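Local coordinates for protein multi-copper Oxidase CueO (Ochrobactrum, PDB 6EVG) that oxidises lignin model compounds and lignosulfonate, probably by the copper-dependent chemistry of the laccase-like multicopper oxidases, at residues N82-D85 and E86-L90; Y187-I191 and M192-H196. All blocks are in the same frame, centred on the assembly; numbering follows the deposited sequence.

How the contacts relate
Followed from the N terminus, contact 1 comes first: N82-D85 turns back on E86-L90 just after strand 75-82, closing a short loop that leads to strand 91-93 in the other sheet of the first cupredoxin-like domain. Contact 2 opens later, where the loop leaving strand 170-178 enters helix 191-196 at Y187-H196. The two are in series, neither nested nor crossed; their centres lie about 24 Å apart and their nearest atoms about 10 Å apart. Helix 138-144 lies between them in the packing: its R140 forms a salt bridge with E86 of contact 1 and is touched by the Y187 side chain of contact 2, which also reaches towards the copper-bearing C-terminal region.

Contact 1 of 2, residues N82-D85 and E86-L90; sequences NGMD and EGTTL
With chi1 at -178°, N82 stretches its side chain away from its own backbone N and carries the amide across the turn to the carbonyl of E86 and the methyl of T88, while a bend at the sulfur of M84 (chi3 -60°) swings its CE back over the same threonine. The amide works with both ends. N82 ND2 gives a nearly straight hydrogen bond to E86 O (2.8 Å, 170° at the hydrogen); the acceptor lies in the plane of the amide, though the donor is tilted from the plane of the E86 carbonyl. The same nitrogen also bonds to I109 O. N82 OD1, for its part, accepts from M84 N at 2.9 Å, with the donor above the carbonyl plane. This is an Asx turn, a side chain imitating a backbone carbonyl to reverse the chain after strand 75-82. With three bonds on its two polar atoms, the buried amide is fixed in rotation. The turn starts the crossing from one sheet to the other in the beta sandwich of a cupredoxin domain. T88 CG2 lies over the flat of the amide, 3.6 Å from N82 CG, on the side away from the M84 N-H. M84 comes to the threonine at about a right angle, its CE 3.7 Å from T88 CB, and more loosely 4.4 Å from E86 CG; beyond the turn M84 rests on V41 and T43 of strand 36-46. T88 OG1 instead turns to a hydrogen bond with Q141 OE1, and Q141 NE2 bonds to G87 O, joining the loop to helix 138-144. From that helix, too, R140 takes the carboxylate of E86 in a salt bridge, which probably offsets the nearness of D85, whose OD1 is 5.2 Å from E86 OE2.

Contact 2 of 2, residues Y187-I191 and M192-H196; sequences YEPDI and MDLMH
D190 and D193 exchange hydrogen bonds at the start of helix 191-196, a worked example of the capping box. D190 is the N-cap: D193 N donates to D190 OD1 at 3.0 Å, meeting it nearly along its C-O axis. In return D190 N gives a straight bond to D193 OD2 (2.9 Å, 168°), reaching the anti side of that oxygen and somewhat out of the carboxylate plane. The D190 CG sits between its own backbone N and carbonyl carbon (chi1 66°), a position that turns OD1 over the first turn of the helix. The planes of the two carboxylates are nearly parallel, 10° apart, one displaced from the other, and D190 OD1 comes within 3.2 Å of D193 OD2. This meeting of like charges is probably eased by the N-H groups of the helix start, by a water that can donate to D190 OD1 and D193 OD1, and by R179, whose salt bridge with D193 OD2 also steadies the box. An alanine in place of D193 would probably leave D190 N without its acceptor and R179 without its charged mate, freeing the loop entering the helix to shift. Beside the polar pair, P189 CB packs on D193 CB at 3.8 Å and more distantly on L194 CD2. The first helical bonds follow, L194 N to D190 O and M195 N to I191 O, while I191 CG1 lies alongside M195 SD, 4.3 Å away. M195 packs against M341, N344 and M345 of helix 341-348, its side chain about 10 Å from a bound copper ion. Its carbonyl O bonds to NE2 of H495, a ligand of that copper, so M195 belongs to the metal's second shell; helix 191-196 thus touches both helix 341-348 and helix 493-497.

Contact 1 of 2, residues N82-D85 and E86-L90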
ATOM      1  N   ASN A  82       0.895 -14.281 -16.532  1.00  8.56           N
ATOM      2  CA  ASN A  82       1.054 -15.165 -15.392  1.00  8.72           C
ATOM      3  C   ASN A  82       1.977 -16.281 -15.729  1.00  8.49           C
ATOM      4  O   ASN A  82       1.603 -17.244 -16.400  1.00 10.15           O
ATOM      5  CB  ASN A  82      -0.294 -15.696 -14.926  1.00  9.52           C
ATOM      6  CG  ASN A  82      -0.172 -16.570 -13.708  1.00  8.65           C
ATOM      7  OD1 ASN A  82       0.936 -16.706 -13.148  1.00  9.72           O
ATOM      8  ND2 ASN A  82      -1.266 -17.141 -13.224  1.00  9.50           N
ATOM      9  N   GLY A  83       3.255 -16.163 -15.337  1.00  8.65           N
ATOM     10  CA  GLY A  83       4.217 -17.177 -15.540  1.00  9.35           C
ATOM     11  C   GLY A  83       4.311 -18.229 -14.453  1.00  8.96           C
ATOM     12  O   GLY A  83       5.257 -19.012 -14.426  1.00 10.74           O
ATOM     13  N   MET A  84       3.324 -18.273 -13.546  1.00  8.97           N
ATOM     14  CA  MET A  84       3.277 -19.264 -12.473  1.00  9.23           C
ATOM     15  C   MET A  84       2.356 -20.438 -12.816  1.00  9.16           C
ATOM     16  O   MET A  84       1.580 -20.388 -13.760  1.00 10.89           O
ATOM     17  CB  MET A  84       2.850 -18.609 -11.176  1.00  9.39           C
ATOM     18  CG  MET A  84       3.700 -17.417 -10.814  1.00  9.44           C
ATOM     19  SD  MET A  84       3.403 -16.765  -9.128  1.00  9.10           S
ATOM     20  CE  MET A  84       1.678 -16.348  -9.224  1.00 10.39           C
ATOM     21  N   ASP A  85       2.439 -21.467 -11.984  1.00  9.23           N
ATOM     22  CA  ASP A  85       1.607 -22.688 -12.090  1.00  9.65           C
ATOM     23  C   ASP A  85       0.290 -22.615 -11.323  1.00  9.13           C
ATOM     24  O   ASP A  85      -0.398 -23.619 -11.193  1.00 10.26           O
ATOM     25  CB  ASP A  85       2.401 -23.919 -11.743  1.00 10.29           C
ATOM     26  CG  ASP A  85       2.840 -23.970 -10.309  1.00 11.50           C
ATOM     27  OD1 ASP A  85       2.382 -23.160  -9.494  1.00 12.29           O
ATOM     28  OD2 ASP A  85       3.715 -24.799 -10.028  1.00 14.82           O
ATOM     29  N   GLU A  86      -0.075 -21.412 -10.873  1.00  9.11           N
ATOM     30  CA  GLU A  86      -1.317 -21.182 -10.177  1.00  9.06           C
ATOM     31  C   GLU A  86      -1.870 -19.812 -10.614  1.00  8.33           C
ATOM     32  O   GLU A  86      -1.104 -18.961 -11.050  1.00  9.39           O
ATOM     33  CB  GLU A  86      -1.183 -21.231  -8.652  1.00  9.98           C
ATOM     34  CG  GLU A  86      -0.198 -20.196  -8.096  1.00 10.63           C
ATOM     35  CD  GLU A  86      -0.199 -20.037  -6.599  1.00 11.22           C
ATOM     36  OE1 GLU A  86      -1.267 -20.205  -5.945  1.00 14.42           O
ATOM     37  OE2 GLU A  86       0.862 -19.654  -6.039  1.00 14.96           O
ATOM     38  N   GLY A  87      -3.175 -19.635 -10.416  1.00  8.49           N
ATOM     39  CA  GLY A  87      -3.797 -18.373 -10.786  1.00  8.68           C
ATOM     40  C   GLY A  87      -3.268 -17.191  -9.979  1.00  8.50           C
ATOM     41  O   GLY A  87      -2.891 -17.344  -8.811  1.00  9.32           O
ATOM     42  N   THR A  88      -3.314 -16.015 -10.593  1.00  8.29           N
ATOM     43  CA  THR A  88      -2.928 -14.794  -9.875  1.00  8.27           C
ATOM     44  C   THR A  88      -3.754 -13.631 -10.436  1.00  8.34           C
ATOM     45  O   THR A  88      -4.471 -13.773 -11.424  1.00  9.03           O
ATOM     46  CB  THR A  88      -1.413 -14.558  -9.976  1.00  8.50           C
ATOM     47  OG1 THR A  88      -1.017 -13.584  -9.009  1.00  9.64           O
ATOM     48  CG2 THR A  88      -0.981 -14.026 -11.323  1.00  9.45           C
ATOM     49  N   THR A  89      -3.575 -12.449  -9.819  1.00  8.55           N
ATOM     50  CA  THR A  89      -4.198 -11.238 -10.292  1.00  9.32           C
ATOM     51  C   THR A  89      -3.284 -10.063  -9.935  1.00  8.02           C
ATOM     52  O   THR A  89      -2.375 -10.254  -9.126  1.00  9.18           O
ATOM     53  CB  THR A  89      -5.589 -10.970  -9.568  1.00 10.98           C
ATOM     54  OG1 THR A  89      -5.385 -10.891  -8.129  1.00 12.45           O
ATOM     55  CG2 THR A  89      -6.645 -11.980  -9.851  1.00 12.13           C
ATOM     56  N   LEU A  90      -3.580  -8.906 -10.489  1.00  7.91           N
ATOM     57  CA  LEU A  90      -3.016  -7.651  -9.949  1.00  7.72           C
ATOM     58  C   LEU A  90      -4.166  -6.672  -9.737  1.00  7.83           C
ATOM     59  O   LEU A  90      -4.950  -6.418 -10.663  1.00  9.30           O
ATOM     60  CB  LEU A  90      -1.954  -7.036 -10.841  1.00  8.10           C
ATOM     61  CG  LEU A  90      -0.680  -7.865 -10.979  1.00  8.59           C
ATOM     62  CD1 LEU A  90       0.260  -7.272 -12.005  1.00 10.09           C
ATOM     63  CD2 LEU A  90       0.072  -8.019  -9.654  1.00  8.90           C
TER

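Contact 2 of 2, residues Y187-I191 and M192-H196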
ATOM      1  N   TYR A 187       6.270 -18.800   4.099  1.00 10.56           N
ATOM      2  CA  TYR A 187       4.994 -18.291   4.614  1.00 10.15           C
ATOM      3  C   TYR A 187       4.176 -19.434   5.148  1.00 11.03           C
ATOM      4  O   TYR A 187       3.539 -20.149   4.399  1.00 11.93           O
ATOM      5  CB  TYR A 187       4.216 -17.510   3.555  1.00 10.27           C
ATOM      6  CG  TYR A 187       2.894 -16.948   4.069  1.00  9.39           C
ATOM      7  CD1 TYR A 187       2.854 -15.918   4.986  1.00  9.93           C
ATOM      8  CD2 TYR A 187       1.672 -17.524   3.722  1.00  9.85           C
ATOM      9  CE1 TYR A 187       1.662 -15.467   5.530  1.00  9.91           C
ATOM     10  CE2 TYR A 187       0.496 -17.105   4.240  1.00  9.48           C
ATOM     11  CZ  TYR A 187       0.469 -16.076   5.162  1.00  9.27           C
ATOM     12  OH  TYR A 187      -0.732 -15.699   5.734  1.00  9.71           O
ATOM     13  N   GLU A 188       4.300 -19.668   6.464  1.00 11.43           N
ATOM     14  CA  GLU A 188       3.692 -20.797   7.122  1.00 13.11           C
ATOM     15  C   GLU A 188       2.933 -20.299   8.352  1.00 12.75           C
ATOM     16  O   GLU A 188       3.369 -20.496   9.529  1.00 13.40           O
ATOM     17  CB  GLU A 188       4.765 -21.825   7.527  1.00 15.76           C
ATOM     18  CG  GLU A 188       5.571 -22.313   6.358  1.00 18.44           C
ATOM     19  CD  GLU A 188       4.804 -23.180   5.407  1.00 22.48           C
ATOM     20  OE1 GLU A 188       3.927 -23.914   5.874  1.00 30.21           O
ATOM     21  OE2 GLU A 188       5.132 -23.153   4.165  1.00 26.73           O
ATOM     22  N   PRO A 189       1.810 -19.615   8.154  1.00 12.31           N
ATOM     23  CA  PRO A 189       1.143 -19.000   9.303  1.00 11.85           C
ATOM     24  C   PRO A 189       0.492 -20.059  10.203  1.00 12.86           C
ATOM     25  O   PRO A 189      -0.054 -21.028   9.744  1.00 15.80           O
ATOM     26  CB  PRO A 189       0.055 -18.161   8.656  1.00 12.02           C
ATOM     27  CG  PRO A 189      -0.225 -18.851   7.340  1.00 12.87           C
ATOM     28  CD  PRO A 189       1.120 -19.305   6.909  1.00 13.03           C
ATOM     29  N   ASP A 190       0.561 -19.803  11.501  1.00 11.68           N
ATOM     30  CA  ASP A 190      -0.144 -20.602  12.476  1.00 11.52           C
ATOM     31  C   ASP A 190      -1.391 -19.856  12.919  1.00 11.49           C
ATOM     32  O   ASP A 190      -1.758 -18.815  12.399  1.00 11.84           O
ATOM     33  CB  ASP A 190       0.781 -20.988  13.605  1.00 13.53           C
ATOM     34  CG  ASP A 190       1.262 -19.858  14.446  1.00 14.10           C
ATOM     35  OD1 ASP A 190       0.614 -18.774  14.525  1.00 14.90           O
ATOM     36  OD2 ASP A 190       2.339 -20.072  15.105  1.00 18.68           O
ATOM     37  N   ILE A 191      -2.136 -20.473  13.867  1.00 12.58           N
ATOM     38  CA  ILE A 191      -3.445 -19.909  14.219  1.00 13.47           C
ATOM     39  C   ILE A 191      -3.302 -18.515  14.820  1.00 12.53           C
ATOM     40  O   ILE A 191      -4.163 -17.631  14.568  1.00 12.99           O
ATOM     41  CB  ILE A 191      -4.269 -20.841  15.115  1.00 16.13           C
ATOM     42  CG1 ILE A 191      -5.780 -20.359  15.163  1.00 19.44           C
ATOM     43  CG2 ILE A 191      -3.635 -21.136  16.459  1.00 17.57           C
ATOM     44  CD1 ILE A 191      -6.839 -21.412  15.462  1.00 22.81           C
ATOM     45  N   MET A 192      -2.257 -18.273  15.589  1.00 12.16           N
ATOM     46  CA  MET A 192      -2.013 -16.934  16.106  1.00 13.35           C
ATOM     47  C   MET A 192      -1.728 -15.935  15.005  1.00 11.86           C
ATOM     48  O   MET A 192      -2.143 -14.784  15.103  1.00 12.68           O
ATOM     49  CB  MET A 192      -0.892 -16.948  17.160  1.00 15.40           C
ATOM     50  CG  MET A 192      -1.392 -17.509  18.494  1.00 18.73           C
ATOM     51  SD  MET A 192      -2.588 -16.478  19.371  1.00 23.24           S
ATOM     52  CE  MET A 192      -1.580 -15.225  20.162  1.00 28.95           C
ATOM     53  N   ASP A 193      -1.013 -16.353  13.968  1.00 11.16           N
ATOM     54  CA  ASP A 193      -0.764 -15.478  12.785  1.00 10.98           C
ATOM     55  C   ASP A 193      -2.053 -15.157  12.079  1.00 10.54           C
ATOM     56  O   ASP A 193      -2.253 -14.022  11.624  1.00 11.66           O
ATOM     57  CB  ASP A 193       0.201 -16.121  11.807  1.00 11.41           C
ATOM     58  CG  ASP A 193       1.564 -16.381  12.385  1.00 12.11           C
ATOM     59  OD1 ASP A 193       2.093 -15.527  13.159  1.00 14.14           O
ATOM     60  OD2 ASP A 193       2.169 -17.425  12.021  1.00 13.09           O
ATOM     61  N   LEU A 194      -2.940 -16.136  11.962  1.00 10.47           N
ATOM     62  CA  LEU A 194      -4.219 -15.849  11.273  1.00 11.20           C
ATOM     63  C   LEU A 194      -5.043 -14.878  12.122  1.00 11.13           C
ATOM     64  O   LEU A 194      -5.730 -13.995  11.593  1.00 13.26           O
ATOM     65  CB  LEU A 194      -5.017 -17.117  10.987  1.00 11.55           C
ATOM     66  CG  LEU A 194      -4.394 -18.057  10.009  1.00 12.40           C
ATOM     67  CD1 LEU A 194      -5.280 -19.306   9.817  1.00 15.17           C
ATOM     68  CD2 LEU A 194      -4.058 -17.383   8.654  1.00 14.05           C
ATOM     69  N   MET A 195      -5.015 -15.049  13.465  1.00 11.45           N
ATOM     70  CA  MET A 195      -5.813 -14.179  14.337  1.00 12.67           C
ATOM     71  C   MET A 195      -5.231 -12.780  14.442  1.00 12.29           C
ATOM     72  O   MET A 195      -5.992 -11.785  14.460  1.00 13.53           O
ATOM     73  CB  MET A 195      -5.977 -14.772  15.694  1.00 14.67           C
ATOM     74  CG  MET A 195      -6.867 -16.018  15.688  1.00 16.53           C
ATOM     75  SD  MET A 195      -7.166 -16.802  17.245  1.00 24.35           S
ATOM     76  CE  MET A 195      -8.164 -15.537  17.982  1.00 33.13           C
ATOM     77  N   HIS A 196      -3.924 -12.639  14.481  1.00 12.95           N
ATOM     78  CA  HIS A 196      -3.275 -11.343  14.831  1.00 13.85           C
ATOM     79  C   HIS A 196      -2.521 -10.702  13.684  1.00 12.18           C
ATOM     80  O   HIS A 196      -2.085  -9.571  13.845  1.00 15.06           O
ATOM     81  CB  HIS A 196      -2.375 -11.495  16.075  1.00 15.87           C
ATOM     82  CG  HIS A 196      -3.158 -11.924  17.287  1.00 19.00           C
ATOM     83  ND1 HIS A 196      -4.067 -11.105  17.924  1.00 26.66           N
ATOM     84  CD2 HIS A 196      -3.266 -13.122  17.890  1.00 21.72           C
ATOM     85  CE1 HIS A 196      -4.641 -11.765  18.926  1.00 27.95           C
ATOM     86  NE2 HIS A 196      -4.148 -12.990  18.942  1.00 25.04           N
TER
HETATM   87  O   HOH W   1       2.867 -17.010  15.256  1.00 28.10           O